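Local coordinates for uncharacterized protein (Pectobacterium carotovorum, PDB 2PH0), which probably carries heme in the cytosol as part of heme uptake and use, at residues Q39-G45 with Q106-E112; M3-L8 with I20-Y24. One frame throughout, in Å; residues are numbered along the deposited sequence.

Contact 1: Q39-G45 with Q106-E112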
ATOM      1  N   GLN B  39      10.466  11.208 -21.420  1.00 14.19           N
ATOM      2  CA  GLN B  39      10.140  11.156 -19.997  1.00 16.87           C
ATOM      3  C   GLN B  39       9.719   9.766 -19.538  1.00 15.23           C
ATOM      4  O   GLN B  39       9.555   9.523 -18.340  1.00 16.30           O
ATOM      5  CB  GLN B  39       9.003  12.125 -19.693  1.00 13.97           C
ATOM      6  CG  GLN B  39       9.336  13.592 -19.848  1.00 21.22           C
ATOM      7  CD  GLN B  39       8.088  14.451 -19.966  1.00 27.78           C
ATOM      8  OE1 GLN B  39       7.087  14.206 -19.298  1.00 30.62           O
ATOM      9  NE2 GLN B  39       8.149  15.471 -20.813  1.00 30.93           N
ATOM     10  N   CYS B  40       9.543   8.853 -20.483  1.00 14.86           N
ATOM     11  CA  CYS B  40       9.091   7.521 -20.121  1.00 14.52           C
ATOM     12  C   CYS B  40       9.578   6.378 -20.997  1.00 19.75           C
ATOM     13  O   CYS B  40       9.603   6.472 -22.230  1.00 17.64           O
ATOM     14  CB  CYS B  40       7.558   7.520 -20.070  1.00 16.92           C
ATOM     15  SG  CYS B  40       6.791   5.949 -19.594  1.00 19.14           S
ATOM     16  N   THR B  41       9.977   5.303 -20.321  1.00 15.90           N
ATOM     17  CA  THR B  41      10.435   4.077 -20.954  1.00 17.96           C
ATOM     18  C   THR B  41       9.539   2.988 -20.369  1.00 21.03           C
ATOM     19  O   THR B  41       9.453   2.850 -19.147  1.00 15.55           O
ATOM     20  CB  THR B  41      11.890   3.760 -20.587  1.00 20.45           C
ATOM     21  OG1 THR B  41      12.717   4.878 -20.919  1.00 17.64           O
ATOM     22  CG2 THR B  41      12.373   2.542 -21.356  1.00 25.51           C
ATOM     23  N   LEU B  42       8.872   2.230 -21.235  1.00 15.72           N
ATOM     24  CA  LEU B  42       7.975   1.161 -20.790  1.00 18.82           C
ATOM     25  C   LEU B  42       8.574  -0.232 -20.949  1.00 23.24           C
ATOM     26  O   LEU B  42       9.408  -0.472 -21.816  1.00 22.47           O
ATOM     27  CB  LEU B  42       6.663   1.234 -21.573  1.00 20.91           C
ATOM     28  CG  LEU B  42       5.911   2.565 -21.494  1.00 28.35           C
ATOM     29  CD1 LEU B  42       4.835   2.610 -22.563  1.00 36.19           C
ATOM     30  CD2 LEU B  42       5.308   2.732 -20.107  1.00 33.36           C
ATOM     31  N   ALA B  43       8.130  -1.153 -20.105  1.00 21.49           N
ATOM     32  CA  ALA B  43       8.598  -2.531 -20.153  1.00 21.99           C
ATOM     33  C   ALA B  43       7.427  -3.435 -19.784  1.00 20.70           C
ATOM     34  O   ALA B  43       6.446  -2.973 -19.203  1.00 21.74           O
ATOM     35  CB  ALA B  43       9.762  -2.730 -19.178  1.00 19.93           C
ATOM     36  N   THR B  44       7.508  -4.712 -20.148  1.00 23.30           N
ATOM     37  CA  THR B  44       6.428  -5.640 -19.827  1.00 25.45           C
ATOM     38  C   THR B  44       6.593  -6.131 -18.396  1.00 22.48           C
ATOM     39  O   THR B  44       7.695  -6.105 -17.843  1.00 25.06           O
ATOM     40  CB  THR B  44       6.424  -6.867 -20.765  1.00 24.05           C
ATOM     41  OG1 THR B  44       7.691  -7.529 -20.686  1.00 29.82           O
ATOM     42  CG2 THR B  44       6.151  -6.443 -22.206  1.00 33.79           C
ATOM     43  N   GLY B  45       5.496  -6.586 -17.805  1.00 19.99           N
ATOM     44  CA  GLY B  45       5.542  -7.067 -16.437  1.00 21.86           C
ATOM     45  C   GLY B  45       6.439  -8.272 -16.255  1.00 24.93           C
ATOM     46  O   GLY B  45       6.802  -8.614 -15.133  1.00 24.65           O
ATOM     47  N   GLN B 106       1.773  -6.333 -15.174  1.00 17.09           N
ATOM     48  CA  GLN B 106       1.704  -6.446 -16.627  1.00 18.30           C
ATOM     49  C   GLN B 106       2.522  -5.384 -17.356  1.00 21.19           C
ATOM     50  O   GLN B 106       2.889  -5.561 -18.526  1.00 17.09           O
ATOM     51  CB  GLN B 106       0.247  -6.367 -17.093  1.00 18.83           C
ATOM     52  CG  GLN B 106      -0.612  -7.544 -16.673  1.00 30.85           C
ATOM     53  CD  GLN B 106      -0.034  -8.880 -17.104  1.00 40.07           C
ATOM     54  OE1 GLN B 106       0.216  -9.107 -18.288  1.00 46.98           O
ATOM     55  NE2 GLN B 106       0.178  -9.774 -16.141  1.00 36.68           N
ATOM     56  N   HIS B 107       2.805  -4.283 -16.668  1.00 18.07           N
ATOM     57  CA  HIS B 107       3.572  -3.190 -17.260  1.00 17.66           C
ATOM     58  C   HIS B 107       4.457  -2.523 -16.217  1.00 14.11           C
ATOM     59  O   HIS B 107       4.110  -2.455 -15.035  1.00 11.00           O
ATOM     60  CB  HIS B 107       2.634  -2.132 -17.846  1.00 16.58           C
ATOM     61  CG  HIS B 107       1.727  -2.649 -18.921  1.00 20.18           C
ATOM     62  ND1 HIS B 107       2.189  -3.046 -20.158  1.00 28.42           N
ATOM     63  CD2 HIS B 107       0.388  -2.840 -18.939  1.00 21.14           C
ATOM     64  CE1 HIS B 107       1.170  -3.460 -20.891  1.00 33.16           C
ATOM     65  NE2 HIS B 107       0.067  -3.345 -20.175  1.00 33.89           N
ATOM     66  N   ILE B 108       5.612  -2.042 -16.660  1.00 14.88           N
ATOM     67  CA  ILE B 108       6.534  -1.349 -15.773  1.00 16.01           C
ATOM     68  C   ILE B 108       6.959  -0.087 -16.504  1.00 17.54           C
ATOM     69  O   ILE B 108       7.231  -0.118 -17.706  1.00 17.62           O
ATOM     70  CB  ILE B 108       7.777  -2.204 -15.448  1.00 14.09           C
ATOM     71  CG1 ILE B 108       7.354  -3.491 -14.727  1.00 19.38           C
ATOM     72  CG2 ILE B 108       8.740  -1.410 -14.563  1.00 16.50           C
ATOM     73  CD1 ILE B 108       8.511  -4.412 -14.344  1.00 17.72           C
ATOM     74  N   ALA B 109       6.998   1.030 -15.790  1.00 14.71           N
ATOM     75  CA  ALA B 109       7.391   2.287 -16.417  1.00 14.37           C
ATOM     76  C   ALA B 109       8.457   3.014 -15.620  1.00 14.12           C
ATOM     77  O   ALA B 109       8.404   3.073 -14.385  1.00 12.30           O
ATOM     78  CB  ALA B 109       6.164   3.201 -16.587  1.00 10.56           C
ATOM     79  N   PHE B 110       9.434   3.559 -16.343  1.00 11.06           N
ATOM     80  CA  PHE B 110      10.508   4.341 -15.753  1.00 11.92           C
ATOM     81  C   PHE B 110      10.180   5.770 -16.190  1.00 14.59           C
ATOM     82  O   PHE B 110      10.255   6.111 -17.370  1.00 12.51           O
ATOM     83  CB  PHE B 110      11.866   3.889 -16.298  1.00 14.85           C
ATOM     84  CG  PHE B 110      12.309   2.545 -15.779  1.00 15.25           C
ATOM     85  CD1 PHE B 110      11.767   1.366 -16.286  1.00 19.12           C
ATOM     86  CD2 PHE B 110      13.262   2.462 -14.772  1.00 14.40           C
ATOM     87  CE1 PHE B 110      12.178   0.120 -15.789  1.00 19.27           C
ATOM     88  CE2 PHE B 110      13.677   1.224 -14.271  1.00 15.95           C
ATOM     89  CZ  PHE B 110      13.132   0.055 -14.783  1.00 16.81           C
ATOM     90  N   ILE B 111       9.794   6.595 -15.224  1.00 11.43           N
ATOM     91  CA  ILE B 111       9.366   7.958 -15.506  1.00 12.23           C
ATOM     92  C   ILE B 111      10.268   9.019 -14.911  1.00 17.50           C
ATOM     93  O   ILE B 111      10.570   8.986 -13.723  1.00 13.78           O
ATOM     94  CB  ILE B 111       7.945   8.187 -14.942  1.00 16.13           C
ATOM     95  CG1 ILE B 111       7.001   7.092 -15.444  1.00 17.14           C
ATOM     96  CG2 ILE B 111       7.435   9.561 -15.331  1.00 14.89           C
ATOM     97  CD1 ILE B 111       5.620   7.148 -14.828  1.00 11.83           C
ATOM     98  N   GLU B 112      10.691   9.964 -15.745  1.00 15.74           N
ATOM     99  CA  GLU B 112      11.509  11.070 -15.276  1.00 13.85           C
ATOM    100  C   GLU B 112      10.715  12.322 -15.641  1.00 16.70           C
ATOM    101  O   GLU B 112      10.605  12.672 -16.811  1.00 19.80           O
ATOM    102  CB  GLU B 112      12.877  11.065 -15.963  1.00 19.43           C
ATOM    103  CG  GLU B 112      13.761   9.901 -15.529  1.00 16.68           C
ATOM    104  CD  GLU B 112      15.143   9.907 -16.179  1.00 25.18           C
ATOM    105  OE1 GLU B 112      15.252   9.598 -17.386  1.00 30.81           O
ATOM    106  OE2 GLU B 112      16.123  10.222 -15.478  1.00 32.46           O
TER
HETATM  107  O   HOH W   1      12.634   6.982 -18.607  1.00 27.01           O
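The carbonyl oxygen of Phe110 is gripped twice: Thr41 N donates to Phe110 O at 3.1 Å, and a water donates to the same Phe110 O at 2.8 Å. That water also bonds Thr41 OG1, so one hydroxyl and one carbonyl are tied across the strands by a bridge beside the backbone ladder. Cys40 CA adds a CH...O contact to the same oxygen. The return bond, Phe110 N to Thr41 O, is nearly straight at 170° and lies in the carbonyl plane, and Thr41 O also meets the Phe110 ring at its edge. Ladder bonds of this antiparallel pair continue between Ala43 and Ile108 in both directions and from Glu112 N to Gln39 O; a weak one, Gly45 N to Gln106 O, closes the far end. Ala109 CB meets CD2 of its non-hydrogen-bonded partner Leu42 at 3.7 Å and, diagonally, Cys40 SG, which is turned anti to its own backbone N (chi1 -179°), at 4.1 Å. Strand 40-44 is an edge strand of the six-stranded antiparallel sheet within this chain, and 107-115 joins it to 118-126, where a classic beta bulge sets Gln106 and His107 together opposite Phe126. Val32 of helix 28-33 packs on the face of Cys40, Leu42, Ala109 and Ile111; Phe154 and Leu157 of helix 148-160 meet Phe110 on the other.

Contact 2: M3-L8 with I20-Y24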
HETATM    1  N   MSE B   3      -8.699  19.475 -25.916  1.00 28.70           N
HETATM    2  CA  MSE B   3      -7.293  19.118 -25.757  1.00 28.99           C
HETATM    3  C   MSE B   3      -7.184  17.618 -25.493  1.00 29.18           C
HETATM    4  O   MSE B   3      -7.820  17.104 -24.574  1.00 25.91           O
HETATM    5  CB  MSE B   3      -6.705  19.903 -24.587  1.00 30.37           C
HETATM    6  CG  MSE B   3      -5.263  19.586 -24.250  1.00 34.08           C
HETATM    7 SE   MSE B   3      -4.664  20.769 -22.844  1.00 45.01          SE
HETATM    8  CE  MSE B   3      -5.747  20.073 -21.401  1.00 35.63           C
ATOM      9  N   THR B   4      -6.386  16.925 -26.303  1.00 23.99           N
ATOM     10  CA  THR B   4      -6.215  15.481 -26.157  1.00 22.43           C
ATOM     11  C   THR B   4      -5.228  15.150 -25.053  1.00 24.72           C
ATOM     12  O   THR B   4      -4.404  15.976 -24.681  1.00 18.90           O
ATOM     13  CB  THR B   4      -5.682  14.837 -27.449  1.00 20.71           C
ATOM     14  OG1 THR B   4      -4.341  15.288 -27.687  1.00 22.56           O
ATOM     15  CG2 THR B   4      -6.564  15.208 -28.636  1.00 25.37           C
ATOM     16  N   LEU B   5      -5.321  13.933 -24.528  1.00 21.12           N
ATOM     17  CA  LEU B   5      -4.415  13.494 -23.481  1.00 20.36           C
ATOM     18  C   LEU B   5      -2.964  13.684 -23.923  1.00 22.42           C
ATOM     19  O   LEU B   5      -2.109  14.126 -23.155  1.00 17.52           O
ATOM     20  CB  LEU B   5      -4.673  12.015 -23.179  1.00 21.43           C
ATOM     21  CG  LEU B   5      -3.800  11.307 -22.144  1.00 19.94           C
ATOM     22  CD1 LEU B   5      -3.898  12.026 -20.800  1.00 21.62           C
ATOM     23  CD2 LEU B   5      -4.258   9.860 -22.011  1.00 18.77           C
ATOM     24  N   ASN B   6      -2.687  13.338 -25.174  1.00 21.61           N
ATOM     25  CA  ASN B   6      -1.336  13.463 -25.689  1.00 24.34           C
ATOM     26  C   ASN B   6      -0.870  14.920 -25.688  1.00 21.63           C
ATOM     27  O   ASN B   6       0.252  15.212 -25.301  1.00 19.02           O
ATOM     28  CB  ASN B   6      -1.262  12.881 -27.099  1.00 27.97           C
ATOM     29  CG  ASN B   6       0.121  12.379 -27.445  1.00 38.51           C
ATOM     30  OD1 ASN B   6       0.941  13.108 -28.007  1.00 40.19           O
ATOM     31  ND2 ASN B   6       0.396  11.125 -27.095  1.00 34.47           N
ATOM     32  N   GLU B   7      -1.737  15.831 -26.113  1.00 23.20           N
ATOM     33  CA  GLU B   7      -1.375  17.246 -26.149  1.00 22.31           C
ATOM     34  C   GLU B   7      -1.146  17.801 -24.749  1.00 22.93           C
ATOM     35  O   GLU B   7      -0.264  18.636 -24.537  1.00 23.77           O
ATOM     36  CB  GLU B   7      -2.469  18.050 -26.848  1.00 22.64           C
ATOM     37  CG  GLU B   7      -2.664  17.673 -28.308  1.00 34.86           C
ATOM     38  CD  GLU B   7      -3.811  18.423 -28.950  1.00 35.97           C
ATOM     39  OE1 GLU B   7      -4.901  18.465 -28.340  1.00 31.95           O
ATOM     40  OE2 GLU B   7      -3.628  18.961 -30.064  1.00 42.87           O
ATOM     41  N   LEU B   8      -1.942  17.343 -23.789  1.00 21.02           N
ATOM     42  CA  LEU B   8      -1.790  17.814 -22.422  1.00 18.54           C
ATOM     43  C   LEU B   8      -0.444  17.393 -21.846  1.00 18.55           C
ATOM     44  O   LEU B   8       0.251  18.188 -21.216  1.00 22.97           O
ATOM     45  CB  LEU B   8      -2.908  17.260 -21.527  1.00 16.46           C
ATOM     46  CG  LEU B   8      -2.691  17.523 -20.034  1.00 16.39           C
ATOM     47  CD1 LEU B   8      -2.673  19.028 -19.783  1.00 21.32           C
ATOM     48  CD2 LEU B   8      -3.788  16.851 -19.224  1.00 21.96           C
ATOM     49  N   ILE B  20      -4.695  13.353 -13.900  1.00 23.65           N
ATOM     50  CA  ILE B  20      -4.825  13.450 -15.343  1.00 19.35           C
ATOM     51  C   ILE B  20      -5.620  12.256 -15.846  1.00 24.10           C
ATOM     52  O   ILE B  20      -6.427  12.381 -16.762  1.00 25.35           O
ATOM     53  CB  ILE B  20      -3.441  13.496 -16.020  1.00 25.58           C
ATOM     54  CG1 ILE B  20      -2.713  14.776 -15.597  1.00 23.90           C
ATOM     55  CG2 ILE B  20      -3.599  13.439 -17.533  1.00 18.79           C
ATOM     56  CD1 ILE B  20      -1.259  14.843 -16.021  1.00 25.00           C
ATOM     57  N   ALA B  21      -5.394  11.098 -15.235  1.00 23.44           N
ATOM     58  CA  ALA B  21      -6.108   9.893 -15.621  1.00 22.01           C
ATOM     59  C   ALA B  21      -7.592  10.110 -15.359  1.00 24.23           C
ATOM     60  O   ALA B  21      -8.439   9.731 -16.166  1.00 24.11           O
ATOM     61  CB  ALA B  21      -5.605   8.699 -14.816  1.00 24.45           C
ATOM     62  N   GLY B  22      -7.893  10.734 -14.225  1.00 23.31           N
ATOM     63  CA  GLY B  22      -9.274  10.976 -13.867  1.00 25.78           C
ATOM     64  C   GLY B  22      -9.915  11.979 -14.797  1.00 25.64           C
ATOM     65  O   GLY B  22     -11.061  11.808 -15.203  1.00 27.52           O
ATOM     66  N   LYS B  23      -9.163  13.021 -15.138  1.00 28.59           N
ATOM     67  CA  LYS B  23      -9.651  14.070 -16.024  1.00 27.39           C
ATOM     68  C   LYS B  23     -10.022  13.490 -17.382  1.00 29.61           C
ATOM     69  O   LYS B  23     -10.896  14.013 -18.070  1.00 33.27           O
ATOM     70  CB  LYS B  23      -8.583  15.152 -16.196  1.00 28.74           C
ATOM     71  CG  LYS B  23      -9.035  16.349 -17.023  1.00 42.75           C
ATOM     72  CD  LYS B  23      -7.959  17.427 -17.093  1.00 37.71           C
ATOM     73  CE  LYS B  23      -8.471  18.655 -17.840  1.00 53.34           C
ATOM     74  NZ  LYS B  23      -7.477  19.764 -17.883  1.00 52.90           N
ATOM     75  N   TYR B  24      -9.355  12.406 -17.765  1.00 22.40           N
ATOM     76  CA  TYR B  24      -9.624  11.766 -19.043  1.00 19.81           C
ATOM     77  C   TYR B  24     -10.383  10.452 -18.900  1.00 16.00           C
ATOM     78  O   TYR B  24     -10.496   9.685 -19.859  1.00 23.65           O
ATOM     79  CB  TYR B  24      -8.310  11.547 -19.796  1.00 24.81           C
ATOM     80  CG  TYR B  24      -7.820  12.808 -20.465  1.00 21.23           C
ATOM     81  CD1 TYR B  24      -8.284  13.168 -21.728  1.00 18.56           C
ATOM     82  CD2 TYR B  24      -6.961  13.683 -19.801  1.00 29.44           C
ATOM     83  CE1 TYR B  24      -7.907  14.379 -22.314  1.00 23.34           C
ATOM     84  CE2 TYR B  24      -6.582  14.895 -20.375  1.00 33.13           C
ATOM     85  CZ  TYR B  24      -7.060  15.236 -21.629  1.00 24.98           C
ATOM     86  OH  TYR B  24      -6.708  16.446 -22.187  1.00 25.44           O
TER
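Tyr24 OH gives its proton to Met3 O over 2.7 Å from an unusual direction, standing 55° out of the carbonyl plane instead of on a lone pair. The same tyrosine ring is packed on a face as well as gripped at its end. Leu5 lies over that face, its CB 4.0 Å from the centroid and only 9° off the ring normal, a CH-pi contact. Because Leu5 CG stands anti to the backbone N (chi1 178°), the chain carries on across the ring until CD1 lies 3.6 Å from Tyr24 CD2. Leu5 CD1 also comes within 3.6 Å of Ile20 CG2, linking the tyrosine to the helix before it. Leu8, one turn further along its helix, approaches at the ring's edge instead: its CD2 is 3.6 Å from Tyr24 CE2 and touches the same Ile20 methyl. Ile20 CG2 thus receives both leucines, and Ile20 also packs on Val31 of helix 28-33. The bent end of selenomethionine Met3 sets CE 3.8 Å from Tyr24 OH, with Lys23 NZ about as near. Behind the tyrosine's acceptor, Thr4 and Glu7 form a capping box: Glu7 N donates to Thr4 OG1, and Thr4 N to Glu7 OE1. This fixes the start of helix 5-10, and with it probably the position of the neighbouring Met3 carbonyl. Apolar contacts thus join the two short helices, while the single hydroxyl-to-carbonyl bond, with Leu5 on the ring face, probably fixes the tyrosine's reach and so the N-terminal segment's place on helix 17-23.

In the fold
Contact 1 is partly buried, its centre about 8 Å from the centre of the chain, and owes its cohesion chiefly to repeated backbone bonds between strands distant in sequence. Contact 2 is a surface contact, its centre about 20 Å from the centre of the chain, and joins two short helices near the N-terminus; there side chains do most of the work, and one hydroxyl supplies the polar bond across it. The centres of the two contacts are about 19 Å apart. The nearest atoms of contact 1 and contact 2 are about 8 Å apart, without touching. They share no element, yet helix 28-33 borders both, presenting Val32 to contact 1 and Val31 to contact 2.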